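Local coordinates for protein cytosolic acyl coenzyme A thioester hydrolase (Mus musculus, PDB 2V1O) that hydrolyses fatty acyl-CoAs, palmitoyl-CoA above all, to free fatty acids and coenzyme A, this chain being the first of its two hotdog domains, at residues P61-E73 against E83-T95. Sequence-based numbering, arbitrary orientation.
With COA (coenzyme A), chain J.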
ATOM      1  N   PRO A  61     -17.901 -16.530  -1.966  1.00 18.15           N
ATOM      2  CA  PRO A  61     -17.020 -15.622  -1.252  1.00 17.93           C
ATOM      3  C   PRO A  61     -15.603 -16.174  -1.133  1.00 17.85           C
ATOM      4  O   PRO A  61     -15.373 -17.379  -1.313  1.00 17.03           O
ATOM      5  CB  PRO A  61     -17.674 -15.519   0.128  1.00 18.22           C
ATOM      6  CG  PRO A  61     -18.388 -16.799   0.296  1.00 18.84           C
ATOM      7  CD  PRO A  61     -18.897 -17.147  -1.065  1.00 18.54           C
ATOM      8  N   MET A  62     -14.667 -15.276  -0.861  1.00 17.67           N
ATOM      9  CA  MET A  62     -13.309 -15.649  -0.529  1.00 18.35           C
ATOM     10  C   MET A  62     -13.024 -15.036   0.833  1.00 17.76           C
ATOM     11  O   MET A  62     -13.618 -14.015   1.197  1.00 17.49           O
ATOM     12  CB  MET A  62     -12.348 -15.096  -1.573  1.00 18.11           C
ATOM     13  CG  MET A  62     -10.971 -15.746  -1.579  1.00 19.59           C
ATOM     14  SD  MET A  62      -9.994 -15.143  -2.967  1.00 20.97           S
ATOM     15  CE  MET A  62     -11.079 -15.453  -4.344  1.00 19.45           C
ATOM     16  N   CYS A  63     -12.123 -15.657   1.584  1.00 17.18           N
ATOM     17  CA  CYS A  63     -11.853 -15.232   2.948  1.00 17.48           C
ATOM     18  C   CYS A  63     -10.403 -14.839   3.116  1.00 16.55           C
ATOM     19  O   CYS A  63      -9.540 -15.287   2.357  1.00 16.21           O
ATOM     20  CB  CYS A  63     -12.196 -16.356   3.933  1.00 17.81           C
ATOM     21  SG  CYS A  63     -13.914 -16.842   3.895  1.00 22.42           S
ATOM     22  N   ILE A  64     -10.142 -14.002   4.118  1.00 15.67           N
ATOM     23  CA  ILE A  64      -8.782 -13.720   4.552  1.00 15.12           C
ATOM     24  C   ILE A  64      -8.064 -15.049   4.757  1.00 14.59           C
ATOM     25  O   ILE A  64      -8.606 -15.973   5.384  1.00 14.35           O
ATOM     26  CB  ILE A  64      -8.761 -12.914   5.887  1.00 14.92           C
ATOM     27  CG1 ILE A  64      -9.348 -11.515   5.688  1.00 15.51           C
ATOM     28  CG2 ILE A  64      -7.344 -12.805   6.439  1.00 15.47           C
ATOM     29  CD1 ILE A  64      -9.806 -10.855   7.003  1.00 15.19           C
ATOM     30  N   GLY A  65      -6.860 -15.148   4.199  1.00 14.47           N
ATOM     31  CA  GLY A  65      -6.011 -16.308   4.409  1.00 14.38           C
ATOM     32  C   GLY A  65      -6.134 -17.352   3.315  1.00 13.97           C
ATOM     33  O   GLY A  65      -5.309 -18.254   3.225  1.00 13.90           O
ATOM     34  N   GLU A  66      -7.177 -17.241   2.496  1.00 13.95           N
ATOM     35  CA  GLU A  66      -7.298 -18.090   1.304  1.00 14.16           C
ATOM     36  C   GLU A  66      -6.422 -17.527   0.186  1.00 13.47           C
ATOM     37  O   GLU A  66      -6.073 -16.341   0.201  1.00 13.36           O
ATOM     38  CB  GLU A  66      -8.763 -18.246   0.880  1.00 14.25           C
ATOM     39  CG  GLU A  66      -9.580 -18.967   1.949  1.00 15.27           C
ATOM     40  CD  GLU A  66     -11.036 -19.198   1.585  1.00 16.25           C
ATOM     41  OE1 GLU A  66     -11.615 -18.416   0.795  1.00 16.28           O
ATOM     42  OE2 GLU A  66     -11.607 -20.174   2.120  1.00 18.26           O
ATOM     43  N   VAL A  67      -6.045 -18.392  -0.755  1.00 12.82           N
ATOM     44  CA  VAL A  67      -5.174 -18.006  -1.858  1.00 12.29           C
ATOM     45  C   VAL A  67      -6.027 -17.814  -3.103  1.00 12.09           C
ATOM     46  O   VAL A  67      -6.734 -18.730  -3.529  1.00 11.91           O
ATOM     47  CB  VAL A  67      -4.073 -19.058  -2.152  1.00 12.37           C
ATOM     48  CG1 VAL A  67      -3.303 -18.684  -3.432  1.00 11.72           C
ATOM     49  CG2 VAL A  67      -3.118 -19.215  -0.957  1.00 12.85           C
ATOM     50  N   ALA A  68      -5.957 -16.610  -3.661  1.00 11.73           N
ATOM     51  CA  ALA A  68      -6.588 -16.295  -4.935  1.00 11.69           C
ATOM     52  C   ALA A  68      -5.671 -16.743  -6.074  1.00 12.04           C
ATOM     53  O   ALA A  68      -4.516 -16.323  -6.147  1.00 12.02           O
ATOM     54  CB  ALA A  68      -6.847 -14.813  -5.020  1.00 12.19           C
ATOM     55  N   HIS A  69      -6.180 -17.616  -6.933  1.00 11.64           N
ATOM     56  CA  HIS A  69      -5.462 -18.064  -8.128  1.00 12.30           C
ATOM     57  C   HIS A  69      -6.091 -17.377  -9.328  1.00 12.45           C
ATOM     58  O   HIS A  69      -7.283 -17.523  -9.548  1.00 13.59           O
ATOM     59  CB  HIS A  69      -5.606 -19.579  -8.310  1.00 12.09           C
ATOM     60  CG  HIS A  69      -4.778 -20.401  -7.371  1.00 12.03           C
ATOM     61  ND1 HIS A  69      -5.149 -20.649  -6.066  1.00 12.43           N
ATOM     62  CD2 HIS A  69      -3.624 -21.081  -7.567  1.00 10.41           C
ATOM     63  CE1 HIS A  69      -4.243 -21.418  -5.492  1.00  9.74           C
ATOM     64  NE2 HIS A  69      -3.311 -21.700  -6.383  1.00 13.44           N
ATOM     65  N   VAL A  70      -5.296 -16.636 -10.099  1.00 12.99           N
ATOM     66  CA  VAL A  70      -5.810 -15.916 -11.273  1.00 13.12           C
ATOM     67  C   VAL A  70      -5.089 -16.385 -12.535  1.00 13.66           C
ATOM     68  O   VAL A  70      -3.854 -16.377 -12.607  1.00 14.17           O
ATOM     69  CB  VAL A  70      -5.697 -14.372 -11.103  1.00 13.38           C
ATOM     70  CG1 VAL A  70      -6.241 -13.653 -12.340  1.00 13.77           C
ATOM     71  CG2 VAL A  70      -6.444 -13.913  -9.866  1.00 13.99           C
ATOM     72  N   SER A  71      -5.867 -16.815 -13.520  1.00 13.37           N
ATOM     73  CA  SER A  71      -5.313 -17.334 -14.762  1.00 13.82           C
ATOM     74  C   SER A  71      -6.016 -16.695 -15.958  1.00 13.02           C
ATOM     75  O   SER A  71      -7.227 -16.500 -15.945  1.00 12.40           O
ATOM     76  CB  SER A  71      -5.420 -18.859 -14.796  1.00 14.20           C
ATOM     77  OG  SER A  71      -6.773 -19.282 -14.776  1.00 17.57           O
ATOM     78  N   ALA A  72      -5.238 -16.378 -16.988  1.00 12.71           N
ATOM     79  CA  ALA A  72      -5.736 -15.644 -18.142  1.00 12.12           C
ATOM     80  C   ALA A  72      -5.387 -16.349 -19.441  1.00 11.89           C
ATOM     81  O   ALA A  72      -4.365 -17.043 -19.541  1.00 10.88           O
ATOM     82  CB  ALA A  72      -5.162 -14.241 -18.159  1.00 12.51           C
ATOM     83  N   GLU A  73      -6.233 -16.146 -20.439  1.00 11.56           N
ATOM     84  CA  GLU A  73      -6.003 -16.711 -21.764  1.00 12.43           C
ATOM     85  C   GLU A  73      -6.539 -15.737 -22.810  1.00 11.48           C
ATOM     86  O   GLU A  73      -7.643 -15.224 -22.660  1.00 11.58           O
ATOM     87  CB  GLU A  73      -6.706 -18.069 -21.885  1.00 12.41           C
ATOM     88  CG  GLU A  73      -6.720 -18.648 -23.299  1.00 14.51           C
ATOM     89  CD  GLU A  73      -7.309 -20.047 -23.391  1.00 14.67           C
ATOM     90  OE1 GLU A  73      -8.207 -20.404 -22.592  1.00 18.60           O
ATOM     91  OE2 GLU A  73      -6.872 -20.795 -24.288  1.00 19.26           O
ATOM     92  N   GLU A  83      -9.261 -10.021 -26.871  1.00 10.55           N
ATOM     93  CA  GLU A  83     -10.204 -10.552 -25.896  1.00 11.23           C
ATOM     94  C   GLU A  83      -9.461 -11.496 -24.954  1.00 11.49           C
ATOM     95  O   GLU A  83      -8.728 -12.384 -25.405  1.00 11.57           O
ATOM     96  CB  GLU A  83     -11.355 -11.285 -26.590  1.00 10.68           C
ATOM     97  CG  GLU A  83     -12.453 -11.733 -25.637  1.00 11.30           C
ATOM     98  CD  GLU A  83     -13.354 -12.801 -26.241  1.00 12.26           C
ATOM     99  OE1 GLU A  83     -12.820 -13.792 -26.782  1.00 11.20           O
ATOM    100  OE2 GLU A  83     -14.592 -12.640 -26.177  1.00 12.37           O
ATOM    101  N   VAL A  84      -9.643 -11.284 -23.653  1.00 11.76           N
ATOM    102  CA  VAL A  84      -8.977 -12.097 -22.630  1.00 11.35           C
ATOM    103  C   VAL A  84     -10.021 -12.680 -21.685  1.00 11.61           C
ATOM    104  O   VAL A  84     -10.888 -11.956 -21.180  1.00 11.30           O
ATOM    105  CB  VAL A  84      -7.934 -11.270 -21.799  1.00 11.24           C
ATOM    106  CG1 VAL A  84      -7.247 -12.162 -20.756  1.00 10.57           C
ATOM    107  CG2 VAL A  84      -6.888 -10.574 -22.711  1.00 12.09           C
ATOM    108  N   GLN A  85      -9.952 -13.992 -21.478  1.00 11.54           N
ATOM    109  CA  GLN A  85     -10.781 -14.660 -20.491  1.00 12.04           C
ATOM    110  C   GLN A  85      -9.954 -14.907 -19.245  1.00 11.68           C
ATOM    111  O   GLN A  85      -8.833 -15.424 -19.320  1.00 11.49           O
ATOM    112  CB  GLN A  85     -11.326 -15.980 -21.027  1.00 12.02           C
ATOM    113  CG  GLN A  85     -12.339 -15.806 -22.140  1.00 14.44           C
ATOM    114  CD  GLN A  85     -12.911 -17.123 -22.629  1.00 16.92           C
ATOM    115  OE1 GLN A  85     -12.623 -18.191 -22.081  1.00 18.97           O
ATOM    116  NE2 GLN A  85     -13.722 -17.053 -23.680  1.00 17.87           N
ATOM    117  N   VAL A  86     -10.511 -14.531 -18.100  1.00 11.70           N
ATOM    118  CA  VAL A  86      -9.806 -14.661 -16.826  1.00 11.84           C
ATOM    119  C   VAL A  86     -10.611 -15.533 -15.867  1.00 11.99           C
ATOM    120  O   VAL A  86     -11.830 -15.350 -15.731  1.00 11.68           O
ATOM    121  CB  VAL A  86      -9.543 -13.280 -16.179  1.00 11.66           C
ATOM    122  CG1 VAL A  86      -8.843 -13.437 -14.806  1.00 11.16           C
ATOM    123  CG2 VAL A  86      -8.704 -12.410 -17.119  1.00 12.13           C
ATOM    124  N   HIS A  87      -9.932 -16.490 -15.231  1.00 12.51           N
ATOM    125  CA  HIS A  87     -10.553 -17.356 -14.212  1.00 13.62           C
ATOM    126  C   HIS A  87      -9.946 -17.068 -12.856  1.00 13.80           C
ATOM    127  O   HIS A  87      -8.723 -17.025 -12.717  1.00 13.92           O
ATOM    128  CB  HIS A  87     -10.349 -18.846 -14.519  1.00 14.06           C
ATOM    129  CG  HIS A  87     -11.223 -19.372 -15.613  1.00 17.07           C
ATOM    130  ND1 HIS A  87     -11.132 -18.927 -16.914  1.00 19.53           N
ATOM    131  CD2 HIS A  87     -12.190 -20.320 -15.607  1.00 18.37           C
ATOM    132  CE1 HIS A  87     -12.015 -19.566 -17.659  1.00 19.42           C
ATOM    133  NE2 HIS A  87     -12.667 -20.419 -16.891  1.00 19.83           N
ATOM    134  N   VAL A  88     -10.807 -16.899 -11.855  1.00 13.30           N
ATOM    135  CA  VAL A  88     -10.364 -16.717 -10.470  1.00 13.32           C
ATOM    136  C   VAL A  88     -10.840 -17.900  -9.638  1.00 13.29           C
ATOM    137  O   VAL A  88     -12.036 -18.213  -9.607  1.00 12.64           O
ATOM    138  CB  VAL A  88     -10.908 -15.418  -9.850  1.00 13.23           C
ATOM    139  CG1 VAL A  88     -10.446 -15.278  -8.392  1.00 13.31           C
ATOM    140  CG2 VAL A  88     -10.466 -14.207 -10.672  1.00 13.72           C
ATOM    141  N   MET A  89      -9.890 -18.558  -8.982  1.00 13.35           N
ATOM    142  CA  MET A  89     -10.176 -19.695  -8.120  1.00 15.20           C
ATOM    143  C   MET A  89      -9.630 -19.406  -6.717  1.00 14.07           C
ATOM    144  O   MET A  89      -8.522 -18.871  -6.567  1.00 13.52           O
ATOM    145  CB  MET A  89      -9.566 -20.970  -8.721  1.00 14.88           C
ATOM    146  CG  MET A  89      -9.870 -22.253  -7.961  1.00 16.77           C
ATOM    147  SD  MET A  89      -8.939 -23.730  -8.485  1.00 20.99           S
ATOM    148  CE  MET A  89      -7.237 -23.150  -8.578  1.00 22.42           C
ATOM    149  N   SER A  90     -10.432 -19.711  -5.699  1.00 13.27           N
ATOM    150  CA  SER A  90      -9.981 -19.593  -4.317  1.00 13.10           C
ATOM    151  C   SER A  90      -9.470 -20.948  -3.864  1.00 12.66           C
ATOM    152  O   SER A  90     -10.020 -21.991  -4.244  1.00 12.22           O
ATOM    153  CB  SER A  90     -11.105 -19.128  -3.385  1.00 13.36           C
ATOM    154  OG  SER A  90     -12.160 -20.068  -3.372  1.00 14.68           O
ATOM    155  N   GLU A  91      -8.404 -20.926  -3.073  1.00 11.95           N
ATOM    156  CA  GLU A  91      -7.863 -22.133  -2.486  1.00 12.23           C
ATOM    157  C   GLU A  91      -7.666 -21.908  -1.005  1.00 12.28           C
ATOM    158  O   GLU A  91      -6.944 -20.994  -0.585  1.00 12.28           O
ATOM    159  CB  GLU A  91      -6.525 -22.529  -3.120  1.00 11.79           C
ATOM    160  CG  GLU A  91      -5.991 -23.845  -2.574  1.00 12.48           C
ATOM    161  CD  GLU A  91      -4.531 -24.114  -2.919  1.00 12.71           C
ATOM    162  OE1 GLU A  91      -3.820 -23.200  -3.388  1.00 12.48           O
ATOM    163  OE2 GLU A  91      -4.091 -25.251  -2.690  1.00 12.35           O
ATOM    164  N   ASN A  92      -8.328 -22.736  -0.219  1.00 12.15           N
ATOM    165  CA  ASN A  92      -8.100 -22.735   1.201  1.00 12.61           C
ATOM    166  C   ASN A  92      -6.985 -23.734   1.471  1.00 12.67           C
ATOM    167  O   ASN A  92      -7.170 -24.945   1.309  1.00 12.82           O
ATOM    168  CB  ASN A  92      -9.385 -23.068   1.963  1.00 12.57           C
ATOM    169  CG  ASN A  92      -9.220 -22.940   3.464  1.00 12.61           C
ATOM    170  OD1 ASN A  92      -8.346 -23.563   4.055  1.00 11.10           O
ATOM    171  ND2 ASN A  92     -10.062 -22.125   4.087  1.00 12.73           N
ATOM    172  N   ILE A  93      -5.817 -23.218   1.851  1.00 12.34           N
ATOM    173  CA  ILE A  93      -4.628 -24.060   2.037  1.00 13.25           C
ATOM    174  C   ILE A  93      -4.569 -24.797   3.388  1.00 13.68           C
ATOM    175  O   ILE A  93      -3.661 -25.600   3.628  1.00 13.93           O
ATOM    176  CB  ILE A  93      -3.311 -23.292   1.738  1.00 12.57           C
ATOM    177  CG1 ILE A  93      -3.169 -22.064   2.647  1.00 13.46           C
ATOM    178  CG2 ILE A  93      -3.248 -22.908   0.234  1.00 12.49           C
ATOM    179  CD1 ILE A  93      -1.903 -21.247   2.383  1.00 13.52           C
ATOM    180  N   LEU A  94      -5.527 -24.504   4.267  1.00 14.92           N
ATOM    181  CA  LEU A  94      -5.705 -25.277   5.500  1.00 16.13           C
ATOM    182  C   LEU A  94      -6.566 -26.520   5.269  1.00 16.39           C
ATOM    183  O   LEU A  94      -6.256 -27.591   5.792  1.00 16.98           O
ATOM    184  CB  LEU A  94      -6.311 -24.426   6.628  1.00 16.30           C
ATOM    185  CG  LEU A  94      -5.679 -23.093   7.036  1.00 18.09           C
ATOM    186  CD1 LEU A  94      -6.302 -22.631   8.355  1.00 19.50           C
ATOM    187  CD2 LEU A  94      -4.165 -23.173   7.160  1.00 19.07           C
ATOM    188  N   THR A  95      -7.640 -26.373   4.488  1.00 16.77           N
ATOM    189  CA  THR A  95      -8.579 -27.473   4.231  1.00 16.84           C
ATOM    190  C   THR A  95      -8.314 -28.189   2.907  1.00 16.79           C
ATOM    191  O   THR A  95      -8.682 -29.354   2.743  1.00 17.00           O
ATOM    192  CB  THR A  95     -10.060 -26.999   4.238  1.00 16.76           C
ATOM    193  OG1 THR A  95     -10.265 -26.060   3.180  1.00 16.28           O
ATOM    194  CG2 THR A  95     -10.431 -26.347   5.562  1.00 17.13           C
TER
HETATM  195  N1A COA J1162     -26.411 -11.026  -9.939  1.00 25.20           N
HETATM  196  C2A COA J1162     -27.485 -10.307  -9.450  1.00 25.76           C
HETATM  197  N3A COA J1162     -28.288 -10.857  -8.468  1.00 24.98           N
HETATM  198  C4A COA J1162     -28.024 -12.102  -7.980  1.00 25.67           C
HETATM  199  C5A COA J1162     -26.942 -12.844  -8.454  1.00 25.51           C
HETATM  200  C6A COA J1162     -26.126 -12.293  -9.443  1.00 25.97           C
HETATM  201  N6A COA J1162     -25.027 -12.933  -9.849  1.00 25.25           N
HETATM  202  N7A COA J1162     -26.925 -14.032  -7.800  1.00 26.23           N
HETATM  203  C8A COA J1162     -27.959 -14.057  -6.929  1.00 25.92           C
HETATM  204  N9A COA J1162     -28.655 -12.872  -7.036  1.00 25.47           N
HETATM  205  C1B COA J1162     -29.714 -12.398  -6.130  1.00 24.13           C
HETATM  206  C2B COA J1162     -31.011 -13.172  -6.317  1.00 24.50           C
HETATM  207  O2B COA J1162     -31.740 -12.727  -7.436  1.00 24.23           O
HETATM  208  C3B COA J1162     -31.691 -12.873  -4.995  1.00 24.30           C
HETATM  209  O3B COA J1162     -32.359 -11.631  -5.016  1.00 24.81           O
HETATM  210  P3B COA J1162     -33.953 -11.560  -5.219  1.00 25.28           P
HETATM  211  O7A COA J1162     -34.247 -11.952  -6.643  1.00 25.06           O
HETATM  212  O8A COA J1162     -34.603 -12.539  -4.280  1.00 24.48           O
HETATM  213  O9A COA J1162     -34.425 -10.159  -4.926  1.00 26.17           O
HETATM  214  C4B COA J1162     -30.540 -12.770  -4.004  1.00 24.68           C
HETATM  215  O4B COA J1162     -29.371 -12.629  -4.782  1.00 24.93           O
HETATM  216  C5B COA J1162     -30.433 -14.006  -3.118  1.00 26.37           C
HETATM  217  O5B COA J1162     -30.437 -15.157  -3.937  1.00 26.37           O
HETATM  218  P1A COA J1162     -30.226 -16.614  -3.301  1.00 27.33           P
HETATM  219  O1A COA J1162     -30.943 -16.685  -1.986  1.00 28.33           O
HETATM  220  O2A COA J1162     -30.709 -17.633  -4.301  1.00 28.18           O
HETATM  221  O3A COA J1162     -28.636 -16.744  -3.081  1.00 28.55           O
HETATM  222  P2A COA J1162     -27.619 -17.392  -4.142  1.00 29.36           P
HETATM  223  O4A COA J1162     -28.047 -17.128  -5.566  1.00 28.15           O
HETATM  224  O5A COA J1162     -27.444 -18.869  -3.874  1.00 29.53           O
HETATM  225  O6A COA J1162     -26.245 -16.626  -3.806  1.00 29.80           O
HETATM  226  CBP COA J1162     -24.795 -14.735  -3.489  1.00 26.37           C
HETATM  227  CCP COA J1162     -26.111 -15.241  -4.074  1.00 27.71           C
HETATM  228  CDP COA J1162     -24.515 -13.327  -4.028  1.00 27.95           C
HETATM  229  CEP COA J1162     -24.971 -14.649  -1.975  1.00 26.65           C
HETATM  230  CAP COA J1162     -23.660 -15.710  -3.848  1.00 24.22           C
HETATM  231  OAP COA J1162     -23.544 -15.898  -5.242  1.00 24.12           O
HETATM  232  C9P COA J1162     -22.330 -15.257  -3.312  1.00 23.48           C
HETATM  233  O9P COA J1162     -22.044 -15.421  -1.956  1.00 23.44           O
HETATM  234  N8P COA J1162     -21.473 -14.712  -4.168  1.00 22.48           N
HETATM  235  C7P COA J1162     -20.210 -14.162  -3.716  1.00 22.67           C
HETATM  236  C6P COA J1162     -20.405 -12.742  -3.196  1.00 21.17           C
HETATM  237  C5P COA J1162     -19.072 -12.154  -2.811  1.00 22.66           C
HETATM  238  O5P COA J1162     -18.480 -12.578  -1.797  1.00 22.50           O
HETATM  239  N4P COA J1162     -18.603 -11.188  -3.617  1.00 21.53           N
HETATM  240  C3P COA J1162     -17.189 -10.849  -3.701  1.00 24.28           C
HETATM  241  C2P COA J1162     -16.335 -12.008  -4.233  1.00 26.11           C
HETATM  242  S1P COA J1162     -14.591 -11.539  -4.185  1.00 30.39           S
HETATM  243  O   HOH W   1     -14.366 -18.445  -3.924  1.00 28.32           O
HETATM  244  O   HOH W   2      -6.388 -20.805   3.306  1.00 21.86           O
HETATM  245  O   HOH W   3      -8.951 -18.127 -18.369  1.00 28.46           O
HETATM  246  O   HOH W   4      -7.295 -19.643 -11.894  1.00 31.31           O
HETATM  247  O   HOH W   5     -10.138 -19.424 -20.747  1.00 39.40           O
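P61 and M62 meet S90 at one end of this antiparallel pair: P61, part of the coenzyme A pocket, shares a water through its O with S90 OG, while the M62 chain bends at the thioether (chi3 -53°), and CE lies 3.8 Å from S90 CB and also touches V88. A type II turn, C63 to E66, follows. The E66 carboxylate serves both segments: OE1 takes the C63 backbone N-H, while the anti lone pair of OE2 receives N92 ND2 at 3.2 Å, with the two planes almost perpendicular. N92 OD1 meanwhile accepts from L94 N (an Asx turn) and T95 N (an Asx motif), the two N-H groups arriving from opposite faces of the amide plane. V67 CG2 packs across I93, and V67 N donates to E91 O (2.8 Å) in the strand ladder. Over one face of the H69 ring sits the methyl of M89, a CH-pi contact 4.2 Å from CE to the centroid; E91 is salt-bridged to R36 of a second subunit. V70 lies alongside V88, its cross-strand partner, and its CG1 touches V86 CG1 at 3.6 Å, on the face that meets M25 and A29 of helix 19-38. S71, A72 and E73 continue the ladder past H87, V86 and Q85. These strands form a β-hairpin in the hotdog fold, whose curved antiparallel sheet wraps that long central helix.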